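Putative glycosyl hydrolase (Parabacteroides distasonis, PDB 4QHZ) probably acts as a glycoside hydrolase of the 3-keto-disaccharide hydrolase family, with a concanavalin-like beta fold that binds magnesium. Local coordinates at residues V32-G36 with A46-A50; M99-V105 with G163-D169; S113-S119 with Q130-C134; L123-Y127 with I170-P175. One frame throughout, in Å; residues are numbered along the deposited sequence.

Contact 1. Residues V32-G36 with A46-A50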
loop_
_atom_site.group_PDB
_atom_site.type_symbol
_atom_site.label_atom_id
_atom_site.label_comp_id
_atom_site.label_asym_id
_atom_site.label_seq_id
_atom_site.Cartn_x
_atom_site.Cartn_y
_atom_site.Cartn_z
ATOM N N VAL C 32 13.485 2.133 -24.994
ATOM C CA VAL C 32 14.912 2.381 -24.892
ATOM C C VAL C 32 15.145 3.853 -24.577
ATOM O O VAL C 32 14.691 4.730 -25.308
ATOM C CB VAL C 32 15.657 2.012 -26.190
ATOM C CG1 VAL C 32 17.144 2.319 -26.062
ATOM C CG2 VAL C 32 15.442 0.545 -26.522
ATOM N N VAL C 33 15.855 4.103 -23.483
ATOM C CA VAL C 33 16.212 5.445 -23.048
ATOM C C VAL C 33 17.717 5.545 -22.962
ATOM O O VAL C 33 18.365 4.661 -22.400
ATOM C CB VAL C 33 15.621 5.746 -21.667
ATOM C CG1 VAL C 33 16.143 7.068 -21.133
ATOM C CG2 VAL C 33 14.100 5.751 -21.739
ATOM N N THR C 34 18.283 6.585 -23.560
ATOM C CA THR C 34 19.702 6.861 -23.406
ATOM C C THR C 34 19.854 7.703 -22.152
ATOM O O THR C 34 19.387 8.844 -22.117
ATOM C CB THR C 34 20.283 7.606 -24.618
ATOM O OG1 THR C 34 20.021 6.851 -25.804
ATOM C CG2 THR C 34 21.796 7.809 -24.470
ATOM N N PRO C 35 20.482 7.143 -21.104
ATOM C CA PRO C 35 20.599 7.898 -19.860
ATOM C C PRO C 35 21.578 9.057 -19.988
ATOM O O PRO C 35 22.386 9.079 -20.907
ATOM C CB PRO C 35 21.127 6.860 -18.863
ATOM C CG PRO C 35 21.830 5.859 -19.692
ATOM C CD PRO C 35 21.133 5.823 -21.013
ATOM N N GLY C 36 21.491 10.018 -19.073
ATOM C CA GLY C 36 22.438 11.129 -19.029
ATOM C C GLY C 36 23.776 10.699 -18.444
ATOM O O GLY C 36 24.001 9.506 -18.209
ATOM N N ALA C 46 20.042 14.815 -17.659
ATOM C CA ALA C 46 18.752 14.350 -18.174
ATOM C C ALA C 46 18.885 13.159 -19.129
ATOM O O ALA C 46 19.709 13.188 -20.032
ATOM C CB ALA C 46 18.026 15.490 -18.874
ATOM N N PRO C 47 18.077 12.106 -18.920
ATOM C CA PRO C 47 17.989 11.033 -19.912
ATOM C C PRO C 47 17.233 11.504 -21.146
ATOM O O PRO C 47 16.604 12.565 -21.111
ATOM C CB PRO C 47 17.221 9.921 -19.190
ATOM C CG PRO C 47 16.534 10.578 -18.051
ATOM C CD PRO C 47 17.286 11.826 -17.707
ATOM N N SER C 48 17.305 10.721 -22.222
ATOM C CA SER C 48 16.839 11.151 -23.544
ATOM C C SER C 48 15.332 11.428 -23.617
ATOM O O SER C 48 14.903 12.242 -24.423
ATOM C CB SER C 48 17.211 10.107 -24.596
ATOM O OG SER C 48 16.621 8.855 -24.290
ATOM N N ASP C 49 14.543 10.777 -22.764
ATOM C CA ASP C 49 13.093 10.983 -22.742
ATOM C C ASP C 49 12.634 11.999 -21.685
ATOM O O ASP C 49 11.437 12.190 -21.484
ATOM C CB ASP C 49 12.374 9.646 -22.521
ATOM C CG ASP C 49 12.562 9.090 -21.113
ATOM O OD1 ASP C 49 13.518 9.489 -20.414
ATOM O OD2 ASP C 49 11.754 8.235 -20.710
ATOM N N ALA C 50 13.573 12.647 -21.005
ATOM C CA ALA C 50 13.219 13.610 -19.961
ATOM C C ALA C 50 12.961 14.987 -20.551
ATOM O O ALA C 50 13.540 15.356 -21.572
ATOM C CB ALA C 50 14.319 13.688 -18.919
HETATM O O HOH W 1 17.590 7.180 -27.094
#

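Contact 2. Residues M99-V105 with G163-D169. With EDO (1,2-ethanediol), chain H.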
loop_
_atom_site.group_PDB
_atom_site.type_symbol
_atom_site.label_atom_id
_atom_site.label_comp_id
_atom_site.label_asym_id
_atom_site.label_seq_id
_atom_site.Cartn_x
_atom_site.Cartn_y
_atom_site.Cartn_z
HETATM N N MSE C 99 11.886 13.146 -10.940
HETATM C CA MSE C 99 12.468 14.474 -11.029
HETATM C C MSE C 99 13.860 14.545 -10.473
HETATM O O MSE C 99 14.169 13.871 -9.491
HETATM C CB MSE C 99 11.621 15.355 -10.124
HETATM C CG MSE C 99 11.280 16.680 -10.738
HETATM SE SE MSE C 99 10.668 17.824 -9.254
HETATM C CE MSE C 99 12.110 19.139 -9.531
ATOM N N HIS C 100 14.701 15.388 -11.070
ATOM C CA HIS C 100 16.046 15.639 -10.579
ATOM C C HIS C 100 16.238 17.140 -10.414
ATOM O O HIS C 100 15.806 17.918 -11.256
ATOM C CB HIS C 100 17.075 15.073 -11.552
ATOM C CG HIS C 100 18.491 15.149 -11.064
ATOM N ND1 HIS C 100 19.106 14.115 -10.392
ATOM C CD2 HIS C 100 19.418 16.132 -11.169
ATOM C CE1 HIS C 100 20.344 14.463 -10.089
ATOM N NE2 HIS C 100 20.561 15.679 -10.556
ATOM N N ILE C 101 16.876 17.548 -9.320
ATOM C CA ILE C 101 17.129 18.966 -9.060
ATOM C C ILE C 101 18.295 19.109 -8.083
ATOM O O ILE C 101 18.369 18.410 -7.073
ATOM C CB ILE C 101 15.862 19.695 -8.537
ATOM C CG1 ILE C 101 16.141 21.179 -8.286
ATOM C CG2 ILE C 101 15.325 19.059 -7.257
ATOM C CD1 ILE C 101 14.884 22.009 -8.117
ATOM N N GLU C 102 19.199 20.029 -8.397
ATOM C CA GLU C 102 20.373 20.284 -7.579
ATOM C C GLU C 102 20.339 21.717 -7.100
ATOM O O GLU C 102 19.916 22.615 -7.834
ATOM C CB GLU C 102 21.642 20.001 -8.379
ATOM C CG GLU C 102 21.654 18.587 -8.951
ATOM C CD GLU C 102 22.964 18.183 -9.601
ATOM O OE1 GLU C 102 23.964 18.938 -9.513
ATOM O OE2 GLU C 102 22.977 17.091 -10.208
ATOM N N TRP C 103 20.758 21.930 -5.857
ATOM C CA TRP C 103 20.694 23.258 -5.251
ATOM C C TRP C 103 21.884 23.542 -4.338
ATOM O O TRP C 103 22.412 22.647 -3.670
ATOM C CB TRP C 103 19.382 23.452 -4.480
ATOM C CG TRP C 103 19.020 22.364 -3.524
ATOM C CD1 TRP C 103 18.370 21.208 -3.820
ATOM C CD2 TRP C 103 19.227 22.355 -2.106
ATOM N NE1 TRP C 103 18.188 20.456 -2.682
ATOM C CE2 TRP C 103 18.705 21.140 -1.616
ATOM C CE3 TRP C 103 19.836 23.235 -1.209
ATOM C CZ2 TRP C 103 18.759 20.790 -0.262
ATOM C CZ3 TRP C 103 19.897 22.887 0.135
ATOM C CH2 TRP C 103 19.354 21.675 0.597
ATOM N N GLN C 104 22.284 24.808 -4.326
ATOM C CA GLN C 104 23.487 25.249 -3.641
ATOM C C GLN C 104 23.175 26.359 -2.662
ATOM O O GLN C 104 22.629 27.395 -3.044
ATOM C CB GLN C 104 24.493 25.758 -4.666
ATOM C CG GLN C 104 25.836 26.170 -4.092
ATOM C CD GLN C 104 26.646 26.985 -5.080
ATOM O OE1 GLN C 104 26.148 27.963 -5.642
ATOM N NE2 GLN C 104 27.887 26.580 -5.311
ATOM N N VAL C 105 23.536 26.146 -1.403
ATOM C CA VAL C 105 23.513 27.212 -0.414
ATOM C C VAL C 105 24.792 28.020 -0.611
ATOM O O VAL C 105 25.877 27.446 -0.655
ATOM C CB VAL C 105 23.442 26.656 1.017
ATOM C CG1 VAL C 105 23.355 27.788 2.036
ATOM C CG2 VAL C 105 22.251 25.718 1.163
ATOM N N GLY C 163 28.260 26.080 -0.680
ATOM C CA GLY C 163 29.197 26.097 -1.791
ATOM C C GLY C 163 29.091 24.827 -2.603
ATOM O O GLY C 163 29.303 24.852 -3.811
ATOM N N GLU C 164 28.761 23.715 -1.943
ATOM C CA GLU C 164 28.619 22.429 -2.615
ATOM C C GLU C 164 27.173 22.214 -3.039
ATOM O O GLU C 164 26.281 22.945 -2.617
ATOM C CB GLU C 164 29.103 21.291 -1.709
ATOM C CG GLU C 164 30.597 21.360 -1.419
ATOM C CD GLU C 164 31.112 20.224 -0.547
ATOM O OE1 GLU C 164 30.347 19.289 -0.237
ATOM O OE2 GLU C 164 32.301 20.273 -0.172
ATOM N N TRP C 165 26.950 21.232 -3.902
ATOM C CA TRP C 165 25.643 21.031 -4.516
ATOM C C TRP C 165 24.908 19.867 -3.869
ATOM O O TRP C 165 25.438 18.756 -3.799
ATOM C CB TRP C 165 25.791 20.803 -6.024
ATOM C CG TRP C 165 26.132 22.061 -6.717
ATOM C CD1 TRP C 165 27.384 22.534 -6.990
ATOM C CD2 TRP C 165 25.218 23.059 -7.163
ATOM N NE1 TRP C 165 27.305 23.760 -7.607
ATOM C CE2 TRP C 165 25.985 24.108 -7.723
ATOM C CE3 TRP C 165 23.823 23.172 -7.154
ATOM C CZ2 TRP C 165 25.401 25.248 -8.270
ATOM C CZ3 TRP C 165 23.244 24.306 -7.707
ATOM C CH2 TRP C 165 24.034 25.330 -8.254
ATOM N N ASN C 166 23.694 20.145 -3.392
ATOM C CA ASN C 166 22.829 19.119 -2.819
ATOM C C ASN C 166 21.917 18.561 -3.892
ATOM O O ASN C 166 21.210 19.314 -4.558
ATOM C CB ASN C 166 22.016 19.684 -1.663
ATOM C CG ASN C 166 22.873 19.981 -0.456
ATOM O OD1 ASN C 166 23.225 19.076 0.300
ATOM N ND2 ASN C 166 23.248 21.241 -0.291
ATOM N N VAL C 167 21.962 17.250 -4.067
ATOM C CA VAL C 167 21.307 16.588 -5.185
ATOM C C VAL C 167 20.027 15.921 -4.721
ATOM O O VAL C 167 20.061 15.079 -3.830
ATOM C CB VAL C 167 22.234 15.528 -5.806
ATOM C CG1 VAL C 167 21.546 14.815 -6.958
ATOM C CG2 VAL C 167 23.531 16.167 -6.272
ATOM N N TYR C 168 18.900 16.308 -5.316
ATOM C CA TYR C 168 17.629 15.641 -5.064
ATOM C C TYR C 168 17.246 14.762 -6.247
ATOM O O TYR C 168 17.307 15.197 -7.403
ATOM C CB TYR C 168 16.492 16.642 -4.830
ATOM C CG TYR C 168 16.313 17.218 -3.431
ATOM C CD1 TYR C 168 17.081 16.808 -2.343
ATOM C CD2 TYR C 168 15.315 18.160 -3.199
ATOM C CE1 TYR C 168 16.871 17.347 -1.075
ATOM C CE2 TYR C 168 15.095 18.695 -1.947
ATOM C CZ TYR C 168 15.868 18.281 -0.883
ATOM O OH TYR C 168 15.635 18.840 0.359
ATOM N N ASP C 169 16.855 13.527 -5.946
ATOM C CA ASP C 169 16.129 12.678 -6.887
ATOM C C ASP C 169 14.798 12.338 -6.238
ATOM O O ASP C 169 14.756 11.897 -5.090
ATOM C CB ASP C 169 16.934 11.430 -7.237
ATOM C CG ASP C 169 18.070 11.733 -8.196
ATOM O OD1 ASP C 169 17.776 12.110 -9.350
ATOM O OD2 ASP C 169 19.253 11.634 -7.799
HETATM C C1 EDO H . 20.442 8.477 -6.767
HETATM O O1 EDO H . 20.103 9.753 -6.213
HETATM C C2 EDO H . 20.003 8.446 -8.223
HETATM O O2 EDO H . 20.094 7.107 -8.721
HETATM O O HOH W 2 15.215 11.338 -10.133
HETATM O O HOH W 3 24.868 23.878 -0.377
#

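Contact 3. Residues S113-S119 with Q130-C134. With MG (magnesium ion), chain I.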
loop_
_atom_site.group_PDB
_atom_site.type_symbol
_atom_site.label_atom_id
_atom_site.label_comp_id
_atom_site.label_asym_id
_atom_site.label_seq_id
_atom_site.Cartn_x
_atom_site.Cartn_y
_atom_site.Cartn_z
ATOM N N SER C 113 17.535 28.534 11.616
ATOM C CA SER C 113 16.310 27.755 11.539
ATOM C C SER C 113 15.688 27.867 10.146
ATOM O O SER C 113 16.383 27.651 9.151
ATOM C CB SER C 113 15.343 28.178 12.660
ATOM O OG SER C 113 14.249 27.273 12.758
ATOM N N GLN C 114 14.406 28.215 10.066
ATOM C CA GLN C 114 13.701 28.302 8.785
ATOM C C GLN C 114 14.103 29.507 7.929
ATOM O O GLN C 114 13.672 29.599 6.776
ATOM C CB GLN C 114 12.183 28.345 9.011
ATOM C CG GLN C 114 11.621 27.103 9.687
ATOM C CD GLN C 114 11.621 25.879 8.775
ATOM O OE1 GLN C 114 11.081 25.918 7.670
ATOM N NE2 GLN C 114 12.208 24.784 9.245
ATOM N N SER C 115 14.931 30.406 8.463
ATOM C CA SER C 115 15.334 31.607 7.729
ATOM C C SER C 115 16.767 31.523 7.196
ATOM O O SER C 115 17.463 32.530 7.130
ATOM C CB SER C 115 15.174 32.833 8.633
ATOM O OG SER C 115 13.826 32.982 9.020
ATOM N N ARG C 116 17.195 30.325 6.805
ATOM C CA ARG C 116 18.549 30.112 6.322
ATOM C C ARG C 116 18.545 29.226 5.078
ATOM O O ARG C 116 18.606 28.002 5.176
ATOM C CB ARG C 116 19.412 29.479 7.419
ATOM C CG ARG C 116 20.904 29.453 7.108
ATOM C CD ARG C 116 21.612 28.447 8.004
ATOM N NE ARG C 116 23.039 28.311 7.718
ATOM C CZ ARG C 116 23.999 29.116 8.168
ATOM N NH1 ARG C 116 23.715 30.170 8.918
ATOM N NH2 ARG C 116 25.260 28.866 7.852
ATOM N N GLY C 117 18.485 29.857 3.909
ATOM C CA GLY C 117 18.480 29.124 2.652
ATOM C C GLY C 117 17.195 28.349 2.408
ATOM O O GLY C 117 17.225 27.245 1.861
ATOM N N ASN C 118 16.066 28.934 2.804
ATOM C CA ASN C 118 14.761 28.294 2.649
ATOM C C ASN C 118 14.227 28.454 1.234
ATOM O O ASN C 118 14.062 29.573 0.746
ATOM C CB ASN C 118 13.754 28.872 3.654
ATOM C CG ASN C 118 12.490 28.024 3.801
ATOM O OD1 ASN C 118 12.077 27.298 2.887
ATOM N ND2 ASN C 118 11.863 28.120 4.963
ATOM N N SER C 119 13.987 27.323 0.575
ATOM C CA SER C 119 13.195 27.277 -0.642
ATOM C C SER C 119 12.333 26.030 -0.543
ATOM O O SER C 119 12.027 25.579 0.560
ATOM C CB SER C 119 14.084 27.265 -1.887
ATOM O OG SER C 119 13.304 27.294 -3.077
ATOM N N GLN C 130 10.793 20.235 1.374
ATOM C CA GLN C 130 11.527 21.364 1.934
ATOM C C GLN C 130 12.960 21.435 1.415
ATOM O O GLN C 130 13.640 20.419 1.282
ATOM C CB GLN C 130 11.531 21.293 3.465
ATOM C CG GLN C 130 12.340 22.373 4.180
ATOM C CD GLN C 130 11.714 23.763 4.093
ATOM O OE1 GLN C 130 11.468 24.283 3.001
ATOM N NE2 GLN C 130 11.454 24.373 5.252
ATOM N N VAL C 131 13.383 22.656 1.103
ATOM C CA VAL C 131 14.770 22.971 0.838
ATOM C C VAL C 131 15.221 23.984 1.888
ATOM O O VAL C 131 14.540 24.979 2.137
ATOM C CB VAL C 131 14.953 23.534 -0.582
ATOM C CG1 VAL C 131 16.333 24.166 -0.752
ATOM C CG2 VAL C 131 14.726 22.430 -1.602
ATOM N N LEU C 132 16.358 23.708 2.523
ATOM C CA LEU C 132 16.848 24.522 3.632
ATOM C C LEU C 132 18.306 24.190 3.904
ATOM O O LEU C 132 18.737 23.051 3.690
ATOM C CB LEU C 132 16.017 24.259 4.885
ATOM C CG LEU C 132 16.180 25.182 6.089
ATOM C CD1 LEU C 132 15.752 26.608 5.763
ATOM C CD2 LEU C 132 15.370 24.643 7.256
ATOM N N ASP C 133 19.075 25.174 4.366
ATOM C CA ASP C 133 20.429 24.888 4.814
ATOM C C ASP C 133 20.397 24.320 6.225
ATOM O O ASP C 133 20.327 25.070 7.200
ATOM C CB ASP C 133 21.332 26.120 4.784
ATOM C CG ASP C 133 22.768 25.780 5.155
ATOM O OD1 ASP C 133 23.122 24.585 5.123
ATOM O OD2 ASP C 133 23.546 26.700 5.483
ATOM N N CYS C 134 20.479 22.998 6.330
ATOM C CA CYS C 134 20.528 22.344 7.631
ATOM C C CYS C 134 21.931 21.796 7.945
ATOM O O CYS C 134 22.088 20.877 8.760
ATOM C CB CYS C 134 19.459 21.252 7.693
ATOM S SG CYS C 134 17.808 21.949 7.869
HETATM MG MG MG I . 10.589 26.059 2.179
HETATM O O HOH W 4 25.604 25.928 6.954
HETATM O O HOH W 5 9.196 26.102 3.556
#

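Contact 4. Residues L123-Y127 with I170-P175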
loop_
_atom_site.group_PDB
_atom_site.type_symbol
_atom_site.label_atom_id
_atom_site.label_comp_id
_atom_site.label_asym_id
_atom_site.label_seq_id
_atom_site.Cartn_x
_atom_site.Cartn_y
_atom_site.Cartn_z
ATOM N N LEU C 123 5.272 19.841 -5.194
ATOM C CA LEU C 123 4.890 18.789 -6.133
ATOM C C LEU C 123 3.435 18.979 -6.540
ATOM O O LEU C 123 2.559 19.064 -5.681
ATOM C CB LEU C 123 5.101 17.415 -5.502
ATOM C CG LEU C 123 6.506 17.187 -4.919
ATOM C CD1 LEU C 123 6.566 15.876 -4.153
ATOM C CD2 LEU C 123 7.572 17.219 -6.005
ATOM N N GLN C 124 3.199 19.076 -7.850
ATOM C CA GLN C 124 1.906 19.489 -8.420
ATOM C C GLN C 124 1.395 20.810 -7.829
ATOM O O GLN C 124 0.204 21.078 -7.851
ATOM C CB GLN C 124 0.854 18.390 -8.244
ATOM C CG GLN C 124 1.227 17.076 -8.899
ATOM C CD GLN C 124 0.081 16.085 -8.887
ATOM O OE1 GLN C 124 -0.283 15.554 -7.840
ATOM N NE2 GLN C 124 -0.507 15.846 -10.055
ATOM N N GLY C 125 2.306 21.633 -7.320
ATOM C CA GLY C 125 1.956 22.916 -6.718
ATOM C C GLY C 125 1.317 22.830 -5.343
ATOM O O GLY C 125 0.919 23.853 -4.804
HETATM N N MSE C 126 1.226 21.630 -4.762
HETATM C CA MSE C 126 0.480 21.438 -3.503
HETATM C C MSE C 126 1.308 20.931 -2.342
HETATM O O MSE C 126 0.986 21.219 -1.194
HETATM C CB MSE C 126 -0.630 20.404 -3.682
HETATM C CG MSE C 126 -1.558 20.647 -4.866
HETATM SE SE MSE C 126 -2.518 22.338 -4.655
HETATM C CE MSE C 126 -4.103 21.656 -3.692
ATOM N N TYR C 127 2.365 20.170 -2.616
ATOM C CA TYR C 127 3.049 19.410 -1.570
ATOM C C TYR C 127 4.543 19.736 -1.524
ATOM O O TYR C 127 5.308 19.287 -2.381
ATOM C CB TYR C 127 2.826 17.905 -1.791
ATOM C CG TYR C 127 1.396 17.536 -2.137
ATOM C CD1 TYR C 127 0.363 17.748 -1.228
ATOM C CD2 TYR C 127 1.075 16.976 -3.370
ATOM C CE1 TYR C 127 -0.944 17.420 -1.536
ATOM C CE2 TYR C 127 -0.237 16.642 -3.682
ATOM C CZ TYR C 127 -1.242 16.869 -2.762
ATOM O OH TYR C 127 -2.540 16.544 -3.070
ATOM N N ILE C 170 13.715 12.578 -6.973
ATOM C CA ILE C 170 12.363 12.528 -6.429
ATOM C C ILE C 170 11.481 11.659 -7.322
ATOM O O ILE C 170 11.467 11.842 -8.536
ATOM C CB ILE C 170 11.762 13.938 -6.331
ATOM C CG1 ILE C 170 12.533 14.767 -5.299
ATOM C CG2 ILE C 170 10.282 13.871 -5.980
ATOM C CD1 ILE C 170 12.215 16.253 -5.314
ATOM N N ILE C 171 10.783 10.704 -6.717
ATOM C CA ILE C 171 9.841 9.858 -7.432
ATOM C C ILE C 171 8.476 10.088 -6.811
ATOM O O ILE C 171 8.311 9.899 -5.606
ATOM C CB ILE C 171 10.215 8.367 -7.350
ATOM C CG1 ILE C 171 11.670 8.155 -7.788
ATOM C CG2 ILE C 171 9.260 7.535 -8.206
ATOM C CD1 ILE C 171 12.184 6.743 -7.567
ATOM N N TYR C 172 7.510 10.489 -7.636
ATOM C CA TYR C 172 6.216 10.955 -7.164
ATOM C C TYR C 172 5.062 10.252 -7.869
ATOM O O TYR C 172 5.044 10.134 -9.098
ATOM C CB TYR C 172 6.101 12.460 -7.392
ATOM C CG TYR C 172 4.779 13.058 -6.977
ATOM C CD1 TYR C 172 4.506 13.337 -5.642
ATOM C CD2 TYR C 172 3.803 13.355 -7.924
ATOM C CE1 TYR C 172 3.300 13.903 -5.263
ATOM C CE2 TYR C 172 2.592 13.909 -7.559
ATOM C CZ TYR C 172 2.344 14.185 -6.231
ATOM O OH TYR C 172 1.145 14.739 -5.864
ATOM N N THR C 173 4.106 9.798 -7.067
ATOM C CA THR C 173 2.861 9.240 -7.545
ATOM C C THR C 173 1.743 10.184 -7.123
ATOM O O THR C 173 1.588 10.479 -5.940
ATOM C CB THR C 173 2.628 7.838 -6.960
ATOM O OG1 THR C 173 3.762 7.007 -7.252
ATOM C CG2 THR C 173 1.380 7.203 -7.539
ATOM N N ALA C 174 0.977 10.661 -8.102
ATOM C CA ALA C 174 -0.097 11.619 -7.860
ATOM C C ALA C 174 -1.287 10.942 -7.191
ATOM O O ALA C 174 -1.464 9.733 -7.324
ATOM C CB ALA C 174 -0.533 12.266 -9.165
ATOM N N PRO C 175 -2.098 11.720 -6.454
ATOM C CA PRO C 175 -3.273 11.158 -5.820
ATOM C C PRO C 175 -4.404 11.012 -6.821
ATOM O O PRO C 175 -4.323 11.564 -7.913
ATOM C CB PRO C 175 -3.650 12.220 -4.794
ATOM C CG PRO C 175 -3.228 13.497 -5.432
ATOM C CD PRO C 175 -1.974 13.170 -6.194
#

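Contact 1. Residues V32-G36 with A46-A50
The hydroxyl of Ser48 is held by two partners: Thr34 N donates to Ser48 OG at 2.9 Å, and a water held by Thr34 OG1 reaches the same oxygen in a weak, longer bond. With chi1 at 60°, OG sits between the backbone N and the carbonyl carbon of its own residue, a compact placement that turns it toward the backbone of residues 32-36. The return bond runs from Ser48 N to Thr34 O, 2.8 Å, so one serine answers both backbone polar groups of Thr34; a small residue with a hydroxyl suits that double duty. Beside this polar pair, Val33 CG1 packs on Pro47 CB at 3.6 Å, the two side chains lying alongside and pointing the same way. The other methyl, CG2, lies against the Asp49 carboxylate, whose OD2 forms a salt bridge with Arg244. Pro35 packs on Ala158 of the second subunit, and Gly36 O accepts from Arg160 of that subunit, so the contact also lies at a subunit interface. Two irregular, roughly antiparallel segments meet here, and the 46-50 side closes a type I beta turn from Pro47 to Ala50, sealed by Ala50 N to Pro47 O, just before strand 51-54.

Contact 2. Residues M99-V105 with G163-D169
His100 ND1 gives a 2.6 Å hydrogen bond to Asp169 OD1, the oxygen lying close to the imidazole plane while the N-H comes from above the plane of the carboxylate. At the other end of the ring, NE2 donates almost straight to the anti lone pair of Glu102 OE2 (2.8 Å, 176°). Two acid partners thus fix the ring's rotation. Tyr168 O lies over one face, while Val167 CG1 packs near CE1. Asp169 OD2 takes a hydrogen bond from a bound 1,2-ethanediol, probably a crystallisation additive, which is also bonded to Asp169 of the second subunit.

On the other face of the sheet Trp103 points its indole edge at Tyr168, a T-shaped pair with planes at 74° and NE1 above the phenol's centre. Asn166 CB covers the Trp103 six-membered ring in a CH-pi contact (3.7 Å to the centroid). Flat aromatics suit this buried layer, where the sheet packs on Val129 and Val131 of strand 127-131.

Strands 97-104 and 165-177 are antiparallel neighbours in the larger sheet of the concanavalin-like fold, and Ile101 with Tyr168 and Trp103 with Asn166 are its hydrogen-bonded pairs here.

Toward the strand end, Gln104 lays CB 3.4 Å from the centroid of the Trp165 six-membered ring, a CH-pi contact, amide and indole stacked 20° apart. Its extended chain carries NE2 to Gly163 O, 2.7 Å. Further out, Arg239 forms a cation-pi contact with Trp165 and a salt bridge with Glu102, Arg160 N donates to Asn166 OD1, and Gln130 O pairs with Tyr168 OH.

Contact 3. Residues S113-S119 with Q130-C134
A magnesium site is built where the loop leading into strand 119-123 runs beside the end of strand 127-131 in the smaller antiparallel sheet. Asn118 OD1 binds the magnesium ion at 2.1 Å, Ser119 O at 2.2 Å and Gln130 OE1 at 2.1 Å; a water, Glu128 and Gln227 complete six ligands. Neutral amide oxygens and a backbone carbonyl suit such a hard cation, with Glu128 adding a carboxylate. The Asn118 and Gln130 amides stand 79° apart, nearly perpendicular, so each brings its oxygen to the metal from its own direction. The Gln130 chain starts anti to the backbone N (chi1 176°) and bends at chi2, which brings OE1 beside Ser119 O as a fellow ligand. In the second shell, Asn118 ND2 donates to Gln114 O on a lone pair in the carbonyl plane (3.0 Å), which fixes the flip of the amide and leaves OD1 to the ion.

The backbones pair as one antiparallel hydrogen-bonded bridge, Ser119 with Val131, whose Ser119 N to Val131 O bond is the shorter of the two. Leu132 fills the curve of the loop, CD1 meeting Arg116 O and Ser113 O, CD2 the amide of Gln114. Gly117 has a positive phi, which favours glycine, and runs close beside Asp133.

At the far end the extended arm of Arg116 brings NE to Asp133 OD2 in a 2.8 Å salt bridge, with the carboxylate met from above its plane. A water bridges the same pair, donating to Asp133 OD2 and accepting from Arg116 NH2 at 3.1 Å.

Contact 4. Residues L123-Y127 with I170-P175
Tyr172 lies across the turn 123-127, with Leu123 over one face and polar and aromatic neighbours at its hydroxyl end. Leu123 CB stands above the ring in a CH-pi contact, 4.2 Å from the centroid, and Leu123 CD1 reaches CD1 of the tyrosine at 3.6 Å, the two side chains sliding past each other in opposite directions. Gln124 crosses the ring at about a right angle, with amide and ring planes 65° apart, and its OE1 sits at the ring edge to accept from Tyr172 OH, 2.6 Å. The tyrosine CG is anti to the backbone N (chi1 178°), which sends the ring out from strand 170-173 to meet the turn. Tyr127, also crossing at about a right angle, presents CE2 to the same hydroxyl oxygen at 3.2 Å, with that oxygen near the Tyr127 ring plane. A tyrosine suits this position because its flat ring takes apolar packing while its hydroxyl answers a buried glutamine oxygen.

The rest of that amide is also provided for, as Gln124 NE2 donates to Phe94 O, while Ala174 CB and Pro175 CD lie against OE1. Tyr127 OH bonds with His219 and Tyr183. Leu123 O accepts from both Met126 N and Tyr127 N: a classic beta bulge in the tight connection between strands 119-123 and 127-131, which here packs against the larger sheet of the concanavalin-like fold.

Contacts 2 and 4 share strand 165-177 and are joined by a backbone bond, Met99 N to Ile170 O at 2.8 Å, so strand 165-177 runs from the strand pairing of contact 2 to the turn packing of contact 4. Contact 3, nested in the chain loop that contact 2 closes, carries the magnesium site, and the two touch: Tyr168 OH lies 2.7 Å from Gln130 O, and Trp103 CE3 packs on Val131 CG1. Through these the larger sheet backs the metal-binding strand, with the Tyr168 side chain about 9 Å from the ion. In contact 4 the side chain of Tyr127 is about 12 Å from the bound magnesium ion. Contact 1 stands apart, its centre 31 Å from that of contact 3, on the opposite side of the chain's centre.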